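Local coordinates for protein 455aa long hypothetical phospho-sugar mutase (Sulfolobus tokodaii, PDB 2F7L) that catalyses the interconversion of glucosamine 6-phosphate and glucosamine 1-phosphate, and of the matching galactosamine phosphates, on the way to UDP-N-acetylated sugars, at residues A96-A101 against Q214-F219; A284-S289 against T305-V310; E292-K297 against D365-Y370. One frame throughout, in Å; residues are numbered along the deposited sequence.

Contact 1 (A96-A101 against Q214-F219)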
loop_
_atom_site.group_PDB
_atom_site.type_symbol
_atom_site.label_atom_id
_atom_site.label_comp_id
_atom_site.label_asym_id
_atom_site.label_seq_id
_atom_site.Cartn_x
_atom_site.Cartn_y
_atom_site.Cartn_z
ATOM N N ALA A 96 11.391 1.374 -2.978
ATOM C CA ALA A 96 10.862 0.800 -4.222
ATOM C C ALA A 96 9.609 -0.015 -3.887
ATOM O O ALA A 96 9.260 -0.971 -4.568
ATOM C CB ALA A 96 11.915 -0.080 -4.921
ATOM N N SER A 97 8.948 0.381 -2.810
ATOM C CA SER A 97 7.718 -0.257 -2.359
ATOM C C SER A 97 7.817 -1.791 -2.222
ATOM O O SER A 97 8.416 -2.308 -1.265
ATOM C CB SER A 97 6.570 0.137 -3.314
ATOM O OG SER A 97 5.277 -0.061 -2.735
ATOM N N HIS A 98 7.241 -2.499 -3.193
ATOM C CA HIS A 98 7.189 -3.968 -3.214
ATOM C C HIS A 98 8.176 -4.620 -4.207
ATOM O O HIS A 98 8.416 -5.841 -4.139
ATOM C CB HIS A 98 5.784 -4.394 -3.619
ATOM C CG HIS A 98 5.358 -3.781 -4.916
ATOM N ND1 HIS A 98 4.905 -2.480 -5.006
ATOM C CD2 HIS A 98 5.441 -4.238 -6.188
ATOM C CE1 HIS A 98 4.732 -2.165 -6.278
ATOM N NE2 HIS A 98 5.051 -3.214 -7.015
ATOM N N ASN A 99 8.697 -3.821 -5.142
ATOM C CA ASN A 99 9.632 -4.300 -6.162
ATOM C C ASN A 99 10.707 -5.206 -5.584
ATOM O O ASN A 99 11.081 -5.079 -4.427
ATOM C CB ASN A 99 10.336 -3.124 -6.840
ATOM C CG ASN A 99 9.449 -2.374 -7.786
ATOM O OD1 ASN A 99 8.291 -2.084 -7.483
ATOM N ND2 ASN A 99 9.993 -2.033 -8.945
ATOM N N PRO A 100 11.230 -6.125 -6.406
ATOM C CA PRO A 100 12.276 -7.072 -6.027
ATOM C C PRO A 100 13.466 -6.306 -5.456
ATOM O O PRO A 100 13.570 -5.082 -5.626
ATOM C CB PRO A 100 12.618 -7.747 -7.345
ATOM C CG PRO A 100 11.349 -7.723 -8.063
ATOM C CD PRO A 100 10.816 -6.349 -7.800
ATOM N N ALA A 101 14.363 -7.045 -4.809
ATOM C CA ALA A 101 15.546 -6.499 -4.160
ATOM C C ALA A 101 16.456 -5.544 -4.924
ATOM O O ALA A 101 17.005 -4.596 -4.342
ATOM C CB ALA A 101 16.384 -7.635 -3.631
ATOM N N GLN A 214 10.605 -12.779 -1.541
ATOM C CA GLN A 214 10.480 -11.507 -2.198
ATOM C C GLN A 214 9.788 -10.595 -1.192
ATOM O O GLN A 214 8.942 -11.032 -0.406
ATOM C CB GLN A 214 9.646 -11.634 -3.467
ATOM C CG GLN A 214 8.163 -11.762 -3.231
ATOM C CD GLN A 214 7.408 -11.808 -4.536
ATOM O OE1 GLN A 214 6.165 -11.796 -4.569
ATOM N NE2 GLN A 214 8.159 -11.863 -5.637
ATOM N N PRO A 215 10.153 -9.313 -1.194
ATOM C CA PRO A 215 9.549 -8.357 -0.263
ATOM C C PRO A 215 8.040 -8.166 -0.372
ATOM O O PRO A 215 7.403 -7.714 0.563
ATOM C CB PRO A 215 10.321 -7.062 -0.545
ATOM C CG PRO A 215 10.845 -7.263 -1.958
ATOM C CD PRO A 215 11.237 -8.697 -1.970
ATOM N N GLU A 216 7.459 -8.496 -1.512
ATOM C CA GLU A 216 6.033 -8.306 -1.655
ATOM C C GLU A 216 5.282 -9.542 -1.204
ATOM O O GLU A 216 5.428 -10.605 -1.789
ATOM C CB GLU A 216 5.708 -7.976 -3.099
ATOM C CG GLU A 216 4.231 -7.992 -3.406
ATOM C CD GLU A 216 3.965 -7.998 -4.893
ATOM O OE1 GLU A 216 4.797 -8.586 -5.630
ATOM O OE2 GLU A 216 2.926 -7.439 -5.322
ATOM N N PRO A 217 4.466 -9.417 -0.143
ATOM C CA PRO A 217 3.689 -10.530 0.401
ATOM C C PRO A 217 2.565 -11.046 -0.503
ATOM O O PRO A 217 1.568 -10.366 -0.756
ATOM C CB PRO A 217 3.187 -9.968 1.728
ATOM C CG PRO A 217 3.006 -8.537 1.424
ATOM C CD PRO A 217 4.252 -8.201 0.658
ATOM N N THR A 218 2.740 -12.272 -0.980
ATOM C CA THR A 218 1.778 -12.922 -1.874
ATOM C C THR A 218 1.575 -14.341 -1.370
ATOM O O THR A 218 2.376 -14.837 -0.565
ATOM C CB THR A 218 2.332 -13.014 -3.297
ATOM O OG1 THR A 218 3.526 -13.801 -3.282
ATOM C CG2 THR A 218 2.660 -11.640 -3.834
ATOM N N PHE A 219 0.508 -14.995 -1.829
ATOM C CA PHE A 219 0.262 -16.370 -1.409
ATOM C C PHE A 219 1.521 -17.181 -1.700
ATOM O O PHE A 219 1.824 -18.147 -1.005
ATOM C CB PHE A 219 -0.902 -16.998 -2.172
ATOM C CG PHE A 219 -2.236 -16.459 -1.796
ATOM C CD1 PHE A 219 -2.702 -15.263 -2.338
ATOM C CD2 PHE A 219 -3.050 -17.152 -0.916
ATOM C CE1 PHE A 219 -3.979 -14.764 -2.006
ATOM C CE2 PHE A 219 -4.316 -16.667 -0.574
ATOM C CZ PHE A 219 -4.780 -15.468 -1.123
#
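His98 and Glu216, with Pro215 beside them, form a small van der Waals contact between two loops, where the serine loop of domain I meets domain II at the active site. Segment 96-101 links strands 90-94 and 103-109. It opens with a type II' turn closed by Asn99 N to Ala96 O (3.0 Å), which carries Ser97, by similarity the phosphoserine intermediate. His98 and Glu216 lie side by side, touching through CB to CB (3.6 Å), with imidazole and carboxylate planes 40° apart. Glu216 CG stands anti to its backbone N (chi1 170°) and packs on His98 CB. Pro215 presents ring carbon CG to two carbonyls, 3.3 Å from Asn99 O and 3.6 Å from His98 O; its short, rigid ring is a hydrocarbon corner that fits there. Arg47 binds the carbonyl oxygens of Ser97, Asn99 and Pro100, while Ser97 OG is bonded to Asp8 and, weakly, to His98 ND1. Glu216 OE2 has a long, weak ion pair with Arg246 and lies 5.0 Å from His98 NE2, not in contact. Without a hydrogen bond between the segments, the loop is held largely from within domain I, while domain II packs carbon surface against His98, next in sequence to the probable phosphoserine.

Contact 2 (A284-S289 against T305-V310); sequences AVSSSS and TKVGSV
Thr305 O is approached by two donors from the neighbouring strand end. The N-H of Val285 gives it a sound hydrogen bond (3.1 Å, 154° at the hydrogen), met nearly along the C=O axis, and Ala284 CA adds a C-H...O contact at 3.4 Å. The two methyls of Val285 flank the same oxygen, each 3.6 Å away, so this carbonyl takes an N-H and has hydrocarbon close by. Ala284 CB is small enough to lie against the backbone that follows Thr305, near Lys306 O and Val307 CA. Val285 and Val307 cross at about a right angle, CG2 to CG2 at 4.2 Å. Ser286 OG, placed between its backbone N and carbonyl carbon (chi1 50°), reaches the same CG2 of Val307.

These are the C-terminal ends of two adjacent parallel strands in the mixed sheet of domain III. Strands 280-284 and 301-305, joined through helix 290-296 in a beta-alpha-beta crossover, make their bridge at Ala284 and Thr305 and then part. The first chain bends in a type I turn, Ser287 N to Ala284 O, and goes on to Ser288, whose OG caps Leu290 N at the start of helix 290-296. The second reaches Gly308, the N-cap of helix 309-318; at its backbone angles (phi 141°) a CB would be jammed against the carbonyl O of Val307, so glycine fits. The C-terminal domain binds both chain ends: Lys410 bonds the carbonyls of Val285 and Ser287, and Asp407 accepts the N-H of Val307. A sulfate ion, probably from the crystallisation liquor, lies about 5 Å from the Val307 side chain.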
loop_
_atom_site.group_PDB
_atom_site.type_symbol
_atom_site.label_atom_id
_atom_site.label_comp_id
_atom_site.label_asym_id
_atom_site.label_seq_id
_atom_site.Cartn_x
_atom_site.Cartn_y
_atom_site.Cartn_z
ATOM N N ALA A 284 -10.423 -0.248 -4.619
ATOM C CA ALA A 284 -10.194 -0.368 -6.048
ATOM C C ALA A 284 -10.935 -1.553 -6.667
ATOM O O ALA A 284 -11.184 -2.591 -6.031
ATOM C CB ALA A 284 -8.705 -0.462 -6.335
ATOM N N VAL A 285 -11.281 -1.365 -7.932
ATOM C CA VAL A 285 -11.991 -2.364 -8.715
ATOM C C VAL A 285 -11.280 -3.713 -8.747
ATOM O O VAL A 285 -11.812 -4.677 -9.274
ATOM C CB VAL A 285 -12.207 -1.848 -10.153
ATOM C CG1 VAL A 285 -13.302 -0.775 -10.160
ATOM C CG2 VAL A 285 -10.899 -1.270 -10.695
ATOM N N SER A 286 -10.083 -3.769 -8.175
ATOM C CA SER A 286 -9.294 -4.997 -8.105
ATOM C C SER A 286 -9.770 -5.822 -6.899
ATOM O O SER A 286 -9.426 -6.999 -6.743
ATOM C CB SER A 286 -7.804 -4.650 -7.971
ATOM O OG SER A 286 -7.574 -3.695 -6.938
ATOM N N SER A 287 -10.576 -5.186 -6.052
ATOM C CA SER A 287 -11.138 -5.819 -4.855
ATOM C C SER A 287 -12.347 -6.713 -5.167
ATOM O O SER A 287 -13.153 -6.415 -6.066
ATOM C CB SER A 287 -11.560 -4.741 -3.849
ATOM O OG SER A 287 -10.481 -4.327 -3.042
ATOM N N SER A 288 -12.467 -7.803 -4.409
ATOM C CA SER A 288 -13.568 -8.746 -4.573
ATOM C C SER A 288 -14.880 -8.082 -4.236
ATOM O O SER A 288 -14.921 -7.260 -3.337
ATOM C CB SER A 288 -13.382 -9.935 -3.642
ATOM O OG SER A 288 -14.599 -10.644 -3.474
ATOM N N SER A 289 -15.952 -8.442 -4.942
ATOM C CA SER A 289 -17.277 -7.855 -4.687
ATOM C C SER A 289 -17.795 -8.313 -3.324
ATOM O O SER A 289 -18.745 -7.751 -2.769
ATOM C CB SER A 289 -18.266 -8.231 -5.799
ATOM O OG SER A 289 -18.406 -9.631 -5.909
ATOM N N THR A 305 -13.254 2.472 -7.074
ATOM C CA THR A 305 -12.388 3.462 -7.697
ATOM C C THR A 305 -11.240 2.847 -8.501
ATOM O O THR A 305 -11.114 1.634 -8.574
ATOM C CB THR A 305 -11.835 4.443 -6.610
ATOM O OG1 THR A 305 -11.096 5.493 -7.235
ATOM C CG2 THR A 305 -10.952 3.721 -5.615
ATOM N N LYS A 306 -10.423 3.691 -9.119
ATOM C CA LYS A 306 -9.284 3.240 -9.908
ATOM C C LYS A 306 -8.317 2.478 -9.020
ATOM O O LYS A 306 -8.400 2.524 -7.788
ATOM C CB LYS A 306 -8.532 4.435 -10.524
ATOM C CG LYS A 306 -9.386 5.321 -11.394
ATOM C CD LYS A 306 -8.694 6.631 -11.846
ATOM C CE LYS A 306 -9.717 7.661 -12.513
ATOM N NZ LYS A 306 -10.631 8.438 -11.554
ATOM N N VAL A 307 -7.402 1.772 -9.670
ATOM C CA VAL A 307 -6.357 1.029 -8.988
ATOM C C VAL A 307 -5.277 2.052 -8.638
ATOM O O VAL A 307 -4.879 2.858 -9.491
ATOM C CB VAL A 307 -5.742 -0.039 -9.923
ATOM C CG1 VAL A 307 -4.453 -0.589 -9.328
ATOM C CG2 VAL A 307 -6.758 -1.150 -10.173
ATOM N N GLY A 308 -4.806 2.024 -7.391
ATOM C CA GLY A 308 -3.773 2.961 -6.953
ATOM C C GLY A 308 -3.983 3.462 -5.529
ATOM O O GLY A 308 -5.030 4.053 -5.218
ATOM N N SER A 309 -2.986 3.232 -4.672
ATOM C CA SER A 309 -3.037 3.633 -3.264
ATOM C C SER A 309 -3.004 5.134 -2.980
ATOM O O SER A 309 -3.755 5.622 -2.132
ATOM C CB SER A 309 -1.903 2.957 -2.494
ATOM O OG SER A 309 -2.125 1.563 -2.423
ATOM N N VAL A 310 -2.117 5.856 -3.658
ATOM C CA VAL A 310 -2.019 7.296 -3.461
ATOM C C VAL A 310 -3.398 7.909 -3.738
ATOM O O VAL A 310 -3.947 8.643 -2.910
ATOM C CB VAL A 310 -0.981 7.943 -4.426
ATOM C CG1 VAL A 310 -0.825 9.418 -4.105
ATOM C CG2 VAL A 310 0.357 7.216 -4.341
#

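Contact 3 (E292-K297 against D365-Y370); sequences EEYLSK and DRLPKY
Tyr294 and Glu293, neighbours on helix 290-296, meet the loop that runs from helix 360-365 to strand 371-378, one mainly through its ring and the other through its chain and carboxylate.

The apolar part centres on Tyr294. Its CB points toward the loop, and CG stands anti to the backbone N (chi1 -157°). Leu367 CD1 sits over one face in a CH-pi contact, 3.5 Å from the ring centroid and 16° off the normal; the two side chains cross at about a right angle. Pro368 CD packs obliquely on Tyr294 CD1 (3.8 Å), and Arg366 O lies at the ring edge, where the C-H bonds point outward. Beyond the ring, the tyrosine OH rests against Arg366 CB. Tyrosine thus offers a broad face and an edge to the loop, and proline a rigid ring that touches both helix residues. The Pro368 ring also slides past Glu293, with CG 3.7 Å from OE2. Leu367 further touches Arg261 and Leu265 on helix 259-272.

The polar part across the contact is one side-chain hydrogen bond, Tyr370 OH to Glu293 OE1 at 2.9 Å. OE1 lies in the plane of the phenol, at its edge, while the carboxylate plane is turned 70° from the ring. An extended glutamate has the reach for this, and its other oxygen, OE2, makes a salt bridge with Lys436. Arg366 directs its guanidinium away from the contact, to Glu362. From the same helix end, Lys297 NZ lies over the centre of the Tyr294 face opposite Leu367.

With a phenol donating to one oxygen and a lysine held by the other, the Glu293 carboxylate would be expected to remain ionised, and its rotation is probably restrained by partners at both oxygens.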
loop_
_atom_site.group_PDB
_atom_site.type_symbol
_atom_site.label_atom_id
_atom_site.label_comp_id
_atom_site.label_asym_id
_atom_site.label_seq_id
_atom_site.Cartn_x
_atom_site.Cartn_y
_atom_site.Cartn_z
ATOM N N GLU A 292 -18.895 -5.801 -0.890
ATOM C CA GLU A 292 -20.256 -5.254 -0.886
ATOM C C GLU A 292 -21.197 -6.153 -0.114
ATOM O O GLU A 292 -21.999 -5.692 0.696
ATOM C CB GLU A 292 -20.813 -5.115 -2.296
ATOM C CG GLU A 292 -20.254 -3.980 -3.090
ATOM C CD GLU A 292 -21.024 -3.772 -4.376
ATOM O OE1 GLU A 292 -21.333 -4.779 -5.057
ATOM O OE2 GLU A 292 -21.315 -2.600 -4.707
ATOM N N GLU A 293 -21.092 -7.443 -0.382
ATOM C CA GLU A 293 -21.938 -8.412 0.269
ATOM C C GLU A 293 -21.897 -8.268 1.777
ATOM O O GLU A 293 -22.930 -8.139 2.429
ATOM C CB GLU A 293 -21.494 -9.809 -0.128
ATOM C CG GLU A 293 -22.522 -10.899 0.118
ATOM C CD GLU A 293 -22.149 -12.173 -0.611
ATOM O OE1 GLU A 293 -21.563 -12.072 -1.717
ATOM O OE2 GLU A 293 -22.448 -13.267 -0.088
ATOM N N TYR A 294 -20.691 -8.278 2.329
ATOM C CA TYR A 294 -20.517 -8.180 3.768
ATOM C C TYR A 294 -20.796 -6.801 4.343
ATOM O O TYR A 294 -21.475 -6.681 5.345
ATOM C CB TYR A 294 -19.100 -8.599 4.147
ATOM C CG TYR A 294 -18.962 -9.071 5.573
ATOM C CD1 TYR A 294 -19.132 -10.411 5.901
ATOM C CD2 TYR A 294 -18.661 -8.178 6.594
ATOM C CE1 TYR A 294 -18.999 -10.850 7.210
ATOM C CE2 TYR A 294 -18.532 -8.609 7.911
ATOM C CZ TYR A 294 -18.699 -9.945 8.207
ATOM O OH TYR A 294 -18.540 -10.376 9.500
ATOM N N LEU A 295 -20.277 -5.750 3.729
ATOM C CA LEU A 295 -20.516 -4.427 4.286
ATOM C C LEU A 295 -21.941 -3.971 4.092
ATOM O O LEU A 295 -22.385 -3.035 4.758
ATOM C CB LEU A 295 -19.552 -3.398 3.690
ATOM C CG LEU A 295 -18.074 -3.624 4.041
ATOM C CD1 LEU A 295 -17.242 -2.483 3.477
ATOM C CD2 LEU A 295 -17.890 -3.725 5.563
ATOM N N SER A 296 -22.650 -4.634 3.179
ATOM C CA SER A 296 -24.045 -4.299 2.896
ATOM C C SER A 296 -24.918 -4.453 4.132
ATOM O O SER A 296 -25.745 -3.588 4.441
ATOM C CB SER A 296 -24.597 -5.183 1.780
ATOM O OG SER A 296 -24.280 -4.639 0.510
ATOM N N LYS A 297 -24.729 -5.557 4.840
ATOM C CA LYS A 297 -25.496 -5.800 6.041
ATOM C C LYS A 297 -25.017 -4.963 7.230
ATOM O O LYS A 297 -25.024 -5.423 8.368
ATOM C CB LYS A 297 -25.474 -7.294 6.389
ATOM C CG LYS A 297 -24.118 -7.945 6.468
ATOM C CD LYS A 297 -24.253 -9.357 7.043
ATOM C CE LYS A 297 -22.956 -10.162 6.910
ATOM N NZ LYS A 297 -21.746 -9.446 7.444
ATOM N N ASP A 365 -13.564 -16.747 8.399
ATOM C CA ASP A 365 -14.605 -17.559 7.819
ATOM C C ASP A 365 -15.940 -16.835 7.811
ATOM O O ASP A 365 -16.802 -17.180 7.029
ATOM C CB ASP A 365 -14.721 -18.899 8.531
ATOM C CG ASP A 365 -13.637 -19.876 8.105
ATOM O OD1 ASP A 365 -13.122 -19.754 6.968
ATOM O OD2 ASP A 365 -13.308 -20.781 8.901
ATOM N N ARG A 366 -16.116 -15.819 8.648
ATOM C CA ARG A 366 -17.380 -15.087 8.658
ATOM C C ARG A 366 -17.620 -14.335 7.347
ATOM O O ARG A 366 -18.668 -13.734 7.164
ATOM C CB ARG A 366 -17.434 -14.049 9.786
ATOM C CG ARG A 366 -17.408 -14.543 11.237
ATOM C CD ARG A 366 -17.945 -13.398 12.113
ATOM N NE ARG A 366 -17.403 -13.300 13.471
ATOM C CZ ARG A 366 -17.473 -14.254 14.395
ATOM N NH1 ARG A 366 -18.059 -15.427 14.135
ATOM N NH2 ARG A 366 -16.979 -14.017 15.603
ATOM N N LEU A 367 -16.648 -14.352 6.439
ATOM C CA LEU A 367 -16.766 -13.636 5.154
ATOM C C LEU A 367 -17.214 -14.522 3.986
ATOM O O LEU A 367 -17.012 -15.745 3.993
ATOM C CB LEU A 367 -15.416 -13.005 4.765
ATOM C CG LEU A 367 -14.953 -11.579 5.066
ATOM C CD1 LEU A 367 -15.771 -10.955 6.153
ATOM C CD2 LEU A 367 -13.476 -11.612 5.444
ATOM N N PRO A 368 -17.818 -13.910 2.958
ATOM C CA PRO A 368 -18.273 -14.660 1.788
ATOM C C PRO A 368 -17.059 -15.355 1.169
ATOM O O PRO A 368 -15.972 -14.775 1.110
ATOM C CB PRO A 368 -18.826 -13.573 0.880
ATOM C CG PRO A 368 -19.326 -12.555 1.848
ATOM C CD PRO A 368 -18.223 -12.498 2.870
ATOM N N LYS A 369 -17.229 -16.589 0.713
ATOM C CA LYS A 369 -16.127 -17.329 0.107
ATOM C C LYS A 369 -16.214 -17.296 -1.417
ATOM O O LYS A 369 -17.220 -17.701 -1.990
ATOM C CB LYS A 369 -16.144 -18.773 0.628
ATOM C CG LYS A 369 -15.537 -19.826 -0.290
ATOM C CD LYS A 369 -16.308 -21.188 -0.158
ATOM C CE LYS A 369 -17.520 -21.353 -1.154
ATOM N NZ LYS A 369 -18.600 -20.276 -1.175
ATOM N N TYR A 370 -15.161 -16.786 -2.058
ATOM C CA TYR A 370 -15.072 -16.700 -3.524
ATOM C C TYR A 370 -13.788 -17.337 -4.048
ATOM O O TYR A 370 -12.743 -17.265 -3.410
ATOM C CB TYR A 370 -15.087 -15.254 -4.004
ATOM C CG TYR A 370 -16.441 -14.610 -4.034
ATOM C CD1 TYR A 370 -17.044 -14.145 -2.864
ATOM C CD2 TYR A 370 -17.106 -14.417 -5.249
ATOM C CE1 TYR A 370 -18.275 -13.491 -2.903
ATOM C CE2 TYR A 370 -18.342 -13.767 -5.303
ATOM C CZ TYR A 370 -18.915 -13.302 -4.124
ATOM O OH TYR A 370 -20.110 -12.629 -4.176
#

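Contact 1 closes along the chain before the other two open, whereas contacts 2 and 3 alternate their segments within domain III. The first two domains meet in contact 1, beside the probable phosphoserine; its centre is about 19 Å from that of contact 2 and about 28 Å from that of contact 3. Contacts 2 and 3 have centres about 17 Å apart and share helix 290-296: 284-289 leads into it from strand 280-284, while segment 292-297 covers its later part and the residue after it. They touch where Ser289 OG packs against Tyr370 OH (3.9 Å). The contacts thus lie at a domain I-II junction and along the side of domain III that faces the C-terminal domain.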